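Local coordinates for PHD finger protein 3 (Homo sapiens, PDB 6IC9) that reads the phosphorylated C-terminal domain of RNA polymerase II through its SPOC domain, the part present here, and thereby regulates neuronal gene expression, at residues Thr72-Val78 with Gly150-Lys156; Thr59-Tyr63 with Lys115-Ile120. The contacts are given in a common frame with arbitrary orientation. Numbering follows the deposited sequence.

Contact 1 of 2, residues Thr72-Val78 with Gly150-Lys156; sequences TKEICVV and GLIIRQK
Two extended segments, T72-V78 and G150-K156, pair as antiparallel neighbours in the barrel of the SPOC domain, their strand axes 4.7 Å apart at closest and at 154°. Register runs from K73 opposite Q155 to V78 opposite G150. The hydrogen-bonded pairs are E74-R154, C76-I152 and V78-G150, each closed by two N-H···O bonds: E74 N to R154 O 2.9 Å and R154 N to E74 O 2.8 Å; C76 N to I152 O 2.9 Å and I152 N to C76 O 2.8 Å; V78 N to G150 O and G150 N to V78 O both 2.9 Å. One face carries I75, V77, L151 and I153. Here L151, with chi1 t and chi2 p, sets CD1 against the notch of I75 CG2 (3.5 Å) and V77 CG2 (4.1 Å), while I153, m at both chi angles, swings CD1 to 3.7 Å from I75 CG1. On the face of C76, V78, I152 and R154, G150, with no side chain, makes room for V78: a CB there would come 3.0 Å from V78 CG2, which also packs 4.0 Å from I152 CD1; C76 SG rests against I152 CB (4.2 Å) and R154 CD (4.1 Å). Past the last pair, K156 lays its aliphatic chain along E74, CG to CG 3.4 Å. K73 curls back, NZ 3.1 Å from T72 O, and hydrogen-bonds a modified side chain of the bound peptide. R154 forms a salt bridge with D44. Helix 57-70 covers the I75/L151 face, L41 of helix 41-44 packs on the C76/I152 face, and strands 25-35 and 114-122 flank the pair in the sheet.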
loop_
_atom_site.group_PDB
_atom_site.type_symbol
_atom_site.label_atom_id
_atom_site.label_comp_id
_atom_site.label_asym_id
_atom_site.label_seq_id
_atom_site.Cartn_x
_atom_site.Cartn_y
_atom_site.Cartn_z
ATOM N N THR A 72 10.410 -13.116 -10.449
ATOM C CA THR A 72 11.223 -13.232 -9.236
ATOM C C THR A 72 10.565 -12.664 -7.975
ATOM O O THR A 72 11.210 -12.609 -6.932
ATOM C CB THR A 72 12.579 -12.546 -9.438
ATOM O OG1 THR A 72 12.372 -11.146 -9.712
ATOM C CG2 THR A 72 13.355 -13.188 -10.636
ATOM N N LYS A 73 9.322 -12.219 -8.030
ATOM C CA LYS A 73 8.757 -11.561 -6.849
ATOM C C LYS A 73 7.307 -11.982 -6.677
ATOM O O LYS A 73 6.663 -12.487 -7.601
ATOM C CB LYS A 73 8.850 -10.030 -6.940
ATOM C CG LYS A 73 10.291 -9.465 -7.275
ATOM C CD LYS A 73 11.238 -9.512 -6.084
ATOM C CE LYS A 73 12.680 -9.173 -6.529
ATOM N NZ LYS A 73 13.346 -10.345 -7.166
ATOM N N GLU A 74 6.797 -11.751 -5.477
ATOM C CA GLU A 74 5.402 -11.987 -5.142
ATOM C C GLU A 74 4.764 -10.638 -4.857
ATOM O O GLU A 74 5.339 -9.819 -4.122
ATOM C CB GLU A 74 5.267 -12.878 -3.907
ATOM C CG GLU A 74 5.896 -14.265 -4.020
ATOM C CD GLU A 74 5.022 -15.257 -4.784
ATOM O OE1 GLU A 74 5.254 -16.481 -4.647
ATOM O OE2 GLU A 74 4.111 -14.817 -5.524
ATOM N N ILE A 75 3.597 -10.417 -5.437
ATOM C CA ILE A 75 2.852 -9.181 -5.277
ATOM C C ILE A 75 1.662 -9.486 -4.390
ATOM O O ILE A 75 0.911 -10.428 -4.657
ATOM C CB ILE A 75 2.390 -8.600 -6.620
ATOM C CG1 ILE A 75 3.588 -8.199 -7.485
ATOM C CG2 ILE A 75 1.534 -7.359 -6.340
ATOM C CD1 ILE A 75 3.179 -7.962 -8.853
ATOM N N CYS A 76 1.491 -8.715 -3.328
ATOM C CA CYS A 76 0.213 -8.813 -2.645
ATOM C C CYS A 76 -0.338 -7.429 -2.323
ATOM O O CYS A 76 0.344 -6.408 -2.392
ATOM C CB CYS A 76 0.286 -9.717 -1.433
ATOM S SG CYS A 76 0.977 -9.033 0.034
ATOM N N VAL A 77 -1.625 -7.409 -2.070
ATOM C CA VAL A 77 -2.361 -6.166 -1.926
ATOM C C VAL A 77 -3.086 -6.300 -0.602
ATOM O O VAL A 77 -3.694 -7.349 -0.346
ATOM C CB VAL A 77 -3.364 -5.938 -3.084
ATOM C CG1 VAL A 77 -4.102 -4.625 -2.782
ATOM C CG2 VAL A 77 -2.631 -5.846 -4.479
ATOM N N VAL A 78 -2.926 -5.309 0.285
ATOM C CA VAL A 78 -3.666 -5.282 1.542
ATOM C C VAL A 78 -4.520 -4.025 1.564
ATOM O O VAL A 78 -4.344 -3.101 0.753
ATOM C CB VAL A 78 -2.762 -5.315 2.793
ATOM C CG1 VAL A 78 -1.952 -6.607 2.825
ATOM C CG2 VAL A 78 -1.802 -4.045 2.855
ATOM N N GLY A 150 -2.329 -1.046 0.342
ATOM C CA GLY A 150 -0.896 -1.247 0.263
ATOM C C GLY A 150 -0.606 -2.264 -0.835
ATOM O O GLY A 150 -1.125 -3.376 -0.810
ATOM N N LEU A 151 0.252 -1.876 -1.762
ATOM C CA LEU A 151 0.768 -2.769 -2.814
ATOM C C LEU A 151 2.155 -3.170 -2.385
ATOM O O LEU A 151 3.039 -2.319 -2.315
ATOM C CB LEU A 151 0.787 -2.013 -4.148
ATOM C CG LEU A 151 1.526 -2.695 -5.284
ATOM C CD1 LEU A 151 0.828 -3.980 -5.541
ATOM C CD2 LEU A 151 1.444 -1.742 -6.521
ATOM N N ILE A 152 2.358 -4.459 -2.080
ATOM C CA ILE A 152 3.592 -4.921 -1.464
ATOM C C ILE A 152 4.306 -5.882 -2.419
ATOM O O ILE A 152 3.743 -6.918 -2.811
ATOM C CB ILE A 152 3.315 -5.601 -0.105
ATOM C CG1 ILE A 152 2.398 -4.674 0.730
ATOM C CG2 ILE A 152 4.610 -5.878 0.639
ATOM C CD1 ILE A 152 1.912 -5.349 2.012
ATOM N N ILE A 153 5.527 -5.527 -2.796
ATOM C CA ILE A 153 6.404 -6.372 -3.611
ATOM C C ILE A 153 7.365 -7.099 -2.681
ATOM O O ILE A 153 8.202 -6.460 -2.035
ATOM C CB ILE A 153 7.205 -5.533 -4.623
ATOM C CG1 ILE A 153 6.300 -4.507 -5.312
ATOM C CG2 ILE A 153 7.963 -6.458 -5.622
ATOM C CD1 ILE A 153 5.111 -5.147 -6.028
ATOM N N ARG A 154 7.286 -8.432 -2.632
ATOM C CA ARG A 154 8.161 -9.225 -1.771
ATOM C C ARG A 154 9.073 -10.161 -2.576
ATOM O O ARG A 154 8.761 -10.576 -3.692
ATOM C CB ARG A 154 7.315 -10.028 -0.790
ATOM C CG ARG A 154 6.130 -9.146 -0.282
ATOM C CD ARG A 154 4.925 -9.949 0.219
ATOM N NE ARG A 154 5.304 -10.458 1.508
ATOM C CZ ARG A 154 4.625 -11.331 2.245
ATOM N NH1 ARG A 154 3.467 -11.854 1.852
ATOM N NH2 ARG A 154 5.143 -11.657 3.409
ATOM N N GLN A 155 10.203 -10.490 -1.988
ATOM C CA GLN A 155 11.102 -11.454 -2.598
ATOM C C GLN A 155 10.490 -12.844 -2.492
ATOM O O GLN A 155 9.696 -13.133 -1.588
ATOM C CB GLN A 155 12.476 -11.413 -1.918
ATOM C CG GLN A 155 12.968 -10.002 -1.520
ATOM C CD GLN A 155 13.604 -9.182 -2.673
ATOM O OE1 GLN A 155 13.684 -9.636 -3.822
ATOM N NE2 GLN A 155 14.067 -7.966 -2.347
ATOM N N LYS A 156 10.786 -13.672 -3.485
ATOM C CA LYS A 156 10.405 -15.073 -3.473
ATOM C C LYS A 156 11.524 -15.908 -2.870
ATOM O O LYS A 156 12.672 -15.473 -2.737
ATOM C CB LYS A 156 10.110 -15.573 -4.880
ATOM C CG LYS A 156 8.882 -14.980 -5.477
ATOM C CD LYS A 156 8.263 -15.935 -6.459
ATOM C CE LYS A 156 9.227 -16.228 -7.542
ATOM N NZ LYS A 156 8.454 -16.229 -8.823
#

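Contact 2 of 2, residues Thr59-Tyr63 with Lys115-Ile120; sequences TVWDY and KDMYLI
Y118 offers one face of its ring to V60, whose CG2 sits 3.9 Å from the ring centroid and only 7° off the ring normal, a CH-pi contact; V60 CG1 adds an apolar touch at 4.0 Å from Y118 CD2. Residues T59-Y63 are a helical turn, with Y63 N bonded to T59 O at 3.0 Å, lying over the extended segment D116-I120. The two axes approach to 11.4 Å at 137°, so side chains bridge the gap; the nearest CA atoms are those of V60 and Y118, 8.3 Å apart. D116, Y118 and I120 all point toward the helix. V60 and Y63, both chi1 t, reach toward the strand, and Y63 CD1 packs 4.2 Å from Y118 CE2. W61, chi1 m, starts out away from the strand, yet its indole swings round to bring CH2 within 3.9 Å of I120 CD1; its NE1 hydrogen-bonds Y104. At the other end, Y63 OH donates a very short hydrogen bond to D116 OD1 (2.4 Å) and accepts one from K115 NZ (3.0 Å), whose all-t chain up to chi3 carries the amine out to the phenol. K115 and D116 both face I153 in a classic beta bulge, which puts these consecutive side chains together beside the tyrosine. Both also hydrogen-bond the bound peptide, K115 NZ to its backbone and D116 OD2 to a polar side chain, while Y63 and Y118 pack on an apolar one. Helix-on-barrel packing thus opens, at its polar end, into the phosphopeptide-binding surface of the SPOC domain.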
loop_
_atom_site.group_PDB
_atom_site.type_symbol
_atom_site.label_atom_id
_atom_site.label_comp_id
_atom_site.label_asym_id
_atom_site.label_seq_id
_atom_site.Cartn_x
_atom_site.Cartn_y
_atom_site.Cartn_z
ATOM N N THR A 59 4.170 5.172 -13.303
ATOM C CA THR A 59 5.499 4.622 -13.025
ATOM C C THR A 59 5.388 3.320 -12.241
ATOM O O THR A 59 6.068 2.339 -12.557
ATOM C CB THR A 59 6.356 5.649 -12.273
ATOM O OG1 THR A 59 6.462 6.839 -13.069
ATOM C CG2 THR A 59 7.784 5.105 -12.030
ATOM N N VAL A 60 4.530 3.290 -11.213
ATOM C CA VAL A 60 4.300 2.049 -10.469
ATOM C C VAL A 60 3.768 0.951 -11.385
ATOM O O VAL A 60 4.203 -0.197 -11.299
ATOM C CB VAL A 60 3.342 2.321 -9.304
ATOM C CG1 VAL A 60 2.925 0.982 -8.605
ATOM C CG2 VAL A 60 4.100 3.195 -8.303
ATOM N N TRP A 61 2.755 1.258 -12.217
ATOM C CA TRP A 61 2.167 0.176 -13.024
ATOM C C TRP A 61 3.127 -0.321 -14.105
ATOM O O TRP A 61 3.141 -1.512 -14.398
ATOM C CB TRP A 61 0.824 0.621 -13.632
ATOM C CG TRP A 61 -0.150 0.943 -12.501
ATOM C CD1 TRP A 61 -0.837 2.101 -12.321
ATOM C CD2 TRP A 61 -0.489 0.099 -11.384
ATOM N NE1 TRP A 61 -1.592 2.029 -11.181
ATOM C CE2 TRP A 61 -1.381 0.824 -10.575
ATOM C CE3 TRP A 61 -0.095 -1.190 -10.979
ATOM C CZ2 TRP A 61 -1.919 0.301 -9.384
ATOM C CZ3 TRP A 61 -0.628 -1.723 -9.803
ATOM C CH2 TRP A 61 -1.533 -0.969 -9.017
ATOM N N ASP A 62 3.952 0.548 -14.680
ATOM C CA ASP A 62 5.008 0.065 -15.577
ATOM C C ASP A 62 5.972 -0.870 -14.843
ATOM O O ASP A 62 6.310 -1.949 -15.331
ATOM C CB ASP A 62 5.782 1.248 -16.156
ATOM C CG ASP A 62 4.958 2.068 -17.125
ATOM O OD1 ASP A 62 5.398 3.181 -17.501
ATOM O OD2 ASP A 62 3.858 1.626 -17.474
ATOM N N TYR A 63 6.379 -0.486 -13.621
ATOM C CA TYR A 63 7.267 -1.314 -12.819
ATOM C C TYR A 63 6.615 -2.642 -12.454
ATOM O O TYR A 63 7.260 -3.706 -12.490
ATOM C CB TYR A 63 7.628 -0.505 -11.565
ATOM C CG TYR A 63 8.422 -1.222 -10.543
ATOM C CD1 TYR A 63 8.024 -1.204 -9.203
ATOM C CD2 TYR A 63 9.577 -1.917 -10.890
ATOM C CE1 TYR A 63 8.767 -1.850 -8.212
ATOM C CE2 TYR A 63 10.342 -2.572 -9.893
ATOM C CZ TYR A 63 9.926 -2.540 -8.580
ATOM O OH TYR A 63 10.672 -3.156 -7.615
ATOM N N LYS A 115 10.717 -5.642 -1.132
ATOM C CA LYS A 115 11.466 -4.832 -2.081
ATOM C C LYS A 115 10.862 -3.440 -2.182
ATOM O O LYS A 115 11.592 -2.448 -2.291
ATOM C CB LYS A 115 11.455 -5.548 -3.442
ATOM C CG LYS A 115 12.359 -4.929 -4.536
ATOM C CD LYS A 115 12.174 -5.683 -5.869
ATOM C CE LYS A 115 13.368 -5.392 -6.845
ATOM N NZ LYS A 115 13.535 -3.938 -6.963
ATOM N N ASP A 116 9.520 -3.354 -2.188
ATOM C CA ASP A 116 8.805 -2.086 -2.383
ATOM C C ASP A 116 7.437 -2.162 -1.724
ATOM O O ASP A 116 6.817 -3.229 -1.671
ATOM C CB ASP A 116 8.508 -1.728 -3.865
ATOM C CG ASP A 116 9.701 -1.900 -4.776
ATOM O OD1 ASP A 116 9.826 -2.991 -5.382
ATOM O OD2 ASP A 116 10.470 -0.944 -4.892
ATOM N N MET A 117 6.986 -1.030 -1.219
ATOM C CA MET A 117 5.613 -0.931 -0.751
ATOM C C MET A 117 5.053 0.431 -1.140
ATOM O O MET A 117 5.651 1.467 -0.835
ATOM C CB MET A 117 5.519 -1.154 0.759
ATOM C CG MET A 117 4.065 -1.069 1.233
ATOM S SD MET A 117 3.953 -1.831 2.879
ATOM C CE MET A 117 2.203 -1.809 3.097
ATOM N N TYR A 118 3.925 0.425 -1.828
ATOM C CA TYR A 118 3.270 1.659 -2.254
ATOM C C TYR A 118 1.918 1.783 -1.576
ATOM O O TYR A 118 1.247 0.779 -1.308
ATOM C CB TYR A 118 3.053 1.685 -3.776
ATOM C CG TYR A 118 4.387 1.569 -4.513
ATOM C CD1 TYR A 118 5.283 2.638 -4.506
ATOM C CD2 TYR A 118 4.752 0.355 -5.135
ATOM C CE1 TYR A 118 6.540 2.514 -5.141
ATOM C CE2 TYR A 118 5.979 0.225 -5.800
ATOM C CZ TYR A 118 6.859 1.294 -5.770
ATOM O OH TYR A 118 8.056 1.133 -6.417
ATOM N N LEU A 119 1.503 3.017 -1.311
ATOM C CA LEU A 119 0.222 3.302 -0.676
ATOM C C LEU A 119 -0.664 3.948 -1.705
ATOM O O LEU A 119 -0.341 5.037 -2.190
ATOM C CB LEU A 119 0.399 4.245 0.517
ATOM C CG LEU A 119 -0.592 4.329 1.674
ATOM C CD1 LEU A 119 -0.687 2.996 2.511
ATOM C CD2 LEU A 119 -0.034 5.429 2.596
ATOM N N ILE A 120 -1.792 3.305 -1.997
ATOM C CA ILE A 120 -2.669 3.640 -3.103
ATOM C C ILE A 120 -3.994 4.166 -2.547
ATOM O O ILE A 120 -4.684 3.447 -1.829
ATOM C CB ILE A 120 -2.896 2.405 -3.988
ATOM C CG1 ILE A 120 -1.573 2.034 -4.663
ATOM C CG2 ILE A 120 -4.037 2.729 -5.038
ATOM C CD1 ILE A 120 -1.651 0.704 -5.478
#

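In the fold
The centres of the two contacts lie about 10 Å apart within one SPOC domain, and their segments alternate along the chain: 59-63, 72-78, 115-120, then 150-156. Helix 57-70 leads directly into strand 73-82, and strand 114-122 is followed by strand 147-155, its neighbour in the barrel sheet. Contact 1 joins two barrel strands, whereas contact 2 lays the helix across the next strand over. They meet at the bulge, where I153 O lies 2.8 Å from K115 N and I153 N 2.9 Å from D116 O, and where K73 CE packs 3.6 Å from K115 CD. Both contacts supply residues that bind the polymerase peptide, so barrel and helix together shape one reading surface.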